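Long-range contact in HigA antitoxin (Streptococcus pneumoniae TIGR4, PDB 6AF4), which serves as the antitoxin of a HigBA toxin-antitoxin module, forming a complex with the HigB toxin, and probably binds DNA through its helix-turn-helix domain: residues Glu35-Ala39 against Val79-Lys85. Residues are numbered along the deposited sequence; the frame is centred on the assembly and turned at random.
Sequences ELIEA and VLASLGK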
loop_
_atom_site.group_PDB
_atom_site.type_symbol
_atom_site.label_atom_id
_atom_site.label_comp_id
_atom_site.label_asym_id
_atom_site.label_seq_id
_atom_site.Cartn_x
_atom_site.Cartn_y
_atom_site.Cartn_z
ATOM N N GLU H 35 -7.217 6.680 -10.587
ATOM C CA GLU H 35 -7.616 5.416 -11.193
ATOM C C GLU H 35 -9.125 5.210 -11.103
ATOM O O GLU H 35 -9.758 4.783 -12.066
ATOM C CB GLU H 35 -6.885 4.245 -10.533
ATOM C CG GLU H 35 -5.381 4.233 -10.767
ATOM C CD GLU H 35 -5.008 4.088 -12.234
ATOM O OE1 GLU H 35 -5.831 3.565 -13.015
ATOM O OE2 GLU H 35 -3.886 4.497 -12.603
ATOM N N LEU H 36 -9.695 5.529 -9.946
ATOM C CA LEU H 36 -11.132 5.397 -9.740
ATOM C C LEU H 36 -11.907 6.393 -10.595
ATOM O O LEU H 36 -13.017 6.110 -11.041
ATOM C CB LEU H 36 -11.479 5.584 -8.265
ATOM C CG LEU H 36 -10.935 4.486 -7.349
ATOM C CD1 LEU H 36 -11.247 4.783 -5.897
ATOM C CD2 LEU H 36 -11.505 3.142 -7.753
ATOM N N ILE H 37 -11.314 7.561 -10.820
ATOM C CA ILE H 37 -11.935 8.590 -11.645
ATOM C C ILE H 37 -11.806 8.269 -13.134
ATOM O O ILE H 37 -12.782 8.351 -13.881
ATOM C CB ILE H 37 -11.321 9.974 -11.362
ATOM C CG1 ILE H 37 -11.723 10.457 -9.968
ATOM C CG2 ILE H 37 -11.757 10.987 -12.409
ATOM C CD1 ILE H 37 -10.870 11.591 -9.454
ATOM N N GLU H 38 -10.601 7.888 -13.553
ATOM C CA GLU H 38 -10.339 7.541 -14.949
ATOM C C GLU H 38 -11.028 6.237 -15.342
ATOM O O GLU H 38 -11.068 5.876 -16.515
ATOM C CB GLU H 38 -8.833 7.432 -15.207
ATOM C CG GLU H 38 -8.086 8.754 -15.094
ATOM C CD GLU H 38 -6.576 8.593 -15.168
ATOM O OE1 GLU H 38 -5.999 7.936 -14.275
ATOM O OE2 GLU H 38 -5.967 9.129 -16.119
ATOM N N ALA H 39 -11.534 5.512 -14.350
ATOM C CA ALA H 39 -12.394 4.364 -14.604
ATOM C C ALA H 39 -13.846 4.790 -14.835
ATOM O O ALA H 39 -14.561 4.174 -15.626
ATOM C CB ALA H 39 -12.307 3.373 -13.453
ATOM N N VAL H 79 -8.426 -3.841 -5.992
ATOM C CA VAL H 79 -9.110 -2.817 -6.773
ATOM C C VAL H 79 -8.289 -2.418 -7.998
ATOM O O VAL H 79 -8.827 -2.287 -9.098
ATOM C CB VAL H 79 -9.408 -1.570 -5.921
ATOM C CG1 VAL H 79 -9.956 -0.449 -6.788
ATOM C CG2 VAL H 79 -10.381 -1.915 -4.803
ATOM N N LEU H 80 -6.985 -2.244 -7.806
ATOM C CA LEU H 80 -6.095 -1.874 -8.905
ATOM C C LEU H 80 -6.024 -2.961 -9.978
ATOM O O LEU H 80 -5.951 -2.661 -11.169
ATOM C CB LEU H 80 -4.689 -1.572 -8.376
ATOM C CG LEU H 80 -4.503 -0.262 -7.607
ATOM C CD1 LEU H 80 -3.070 -0.131 -7.114
ATOM C CD2 LEU H 80 -4.889 0.932 -8.466
ATOM N N ALA H 81 -6.042 -4.221 -9.548
ATOM C CA ALA H 81 -5.935 -5.353 -10.466
ATOM C C ALA H 81 -7.088 -5.379 -11.463
ATOM O O ALA H 81 -6.898 -5.696 -12.637
ATOM C CB ALA H 81 -5.880 -6.656 -9.692
ATOM N N SER H 82 -8.282 -5.041 -10.985
ATOM C CA SER H 82 -9.461 -4.964 -11.839
ATOM C C SER H 82 -9.298 -3.878 -12.896
ATOM O O SER H 82 -9.865 -3.966 -13.988
ATOM C CB SER H 82 -10.712 -4.690 -11.001
ATOM O OG SER H 82 -10.801 -5.582 -9.904
ATOM N N LEU H 83 -8.516 -2.856 -12.563
ATOM C CA LEU H 83 -8.332 -1.698 -13.432
ATOM C C LEU H 83 -7.081 -1.821 -14.297
ATOM O O LEU H 83 -6.783 -0.936 -15.100
ATOM C CB LEU H 83 -8.268 -0.412 -12.602
ATOM C CG LEU H 83 -9.581 0.265 -12.195
ATOM C CD1 LEU H 83 -10.501 -0.684 -11.459
ATOM C CD2 LEU H 83 -9.303 1.487 -11.341
ATOM N N GLY H 84 -6.344 -2.912 -14.121
ATOM C CA GLY H 84 -5.167 -3.165 -14.930
ATOM C C GLY H 84 -3.883 -2.598 -14.361
ATOM O O GLY H 84 -2.862 -2.564 -15.047
ATOM N N LYS H 85 -3.926 -2.147 -13.110
ATOM C CA LYS H 85 -2.717 -1.667 -12.445
ATOM C C LYS H 85 -2.421 -2.457 -11.174
ATOM O O LYS H 85 -3.204 -3.322 -10.776
ATOM C CB LYS H 85 -2.841 -0.178 -12.107
ATOM C CG LYS H 85 -2.519 0.762 -13.258
ATOM C CD LYS H 85 -3.737 1.049 -14.112
ATOM C CE LYS H 85 -3.418 2.087 -15.173
ATOM N NZ LYS H 85 -4.645 2.575 -15.863
#
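In this XRE-type helix-turn-helix domain, the first and last helices of the bundle meet: the C-terminal end of helix 20-40 packs against the C-terminal end of helix 73-82 and the turn into strand 85-91. Leu-83 (chi1 m, chi2 p) points at helix 20-40 and lays CD2 3.8 Å from Glu-35 CB and 4.1 Å from Ala-39 CB, spanning one turn of that helix. Deeper in the core, Leu-36, an mt rotamer, brings CD2 to 4.0 Å from Val-79 CG1; Ile-61 of helix 58-65 touches both side chains. Gly-84, with positive phi, closes helix 73-82 in a Schellman motif and swings the chain back so that Lys-85 can begin the strand, which pairs antiparallel with a strand of the second HigA subunit. Glu-35 folds at chi1 and chi2, both m, so its aliphatic part passes Leu-80, CG to CD2 4.1 Å, while its carboxylate meets the long, extended end of Lys-85 in a salt bridge, OE1 of Glu-35 to NZ of Lys-85, 3.2 Å.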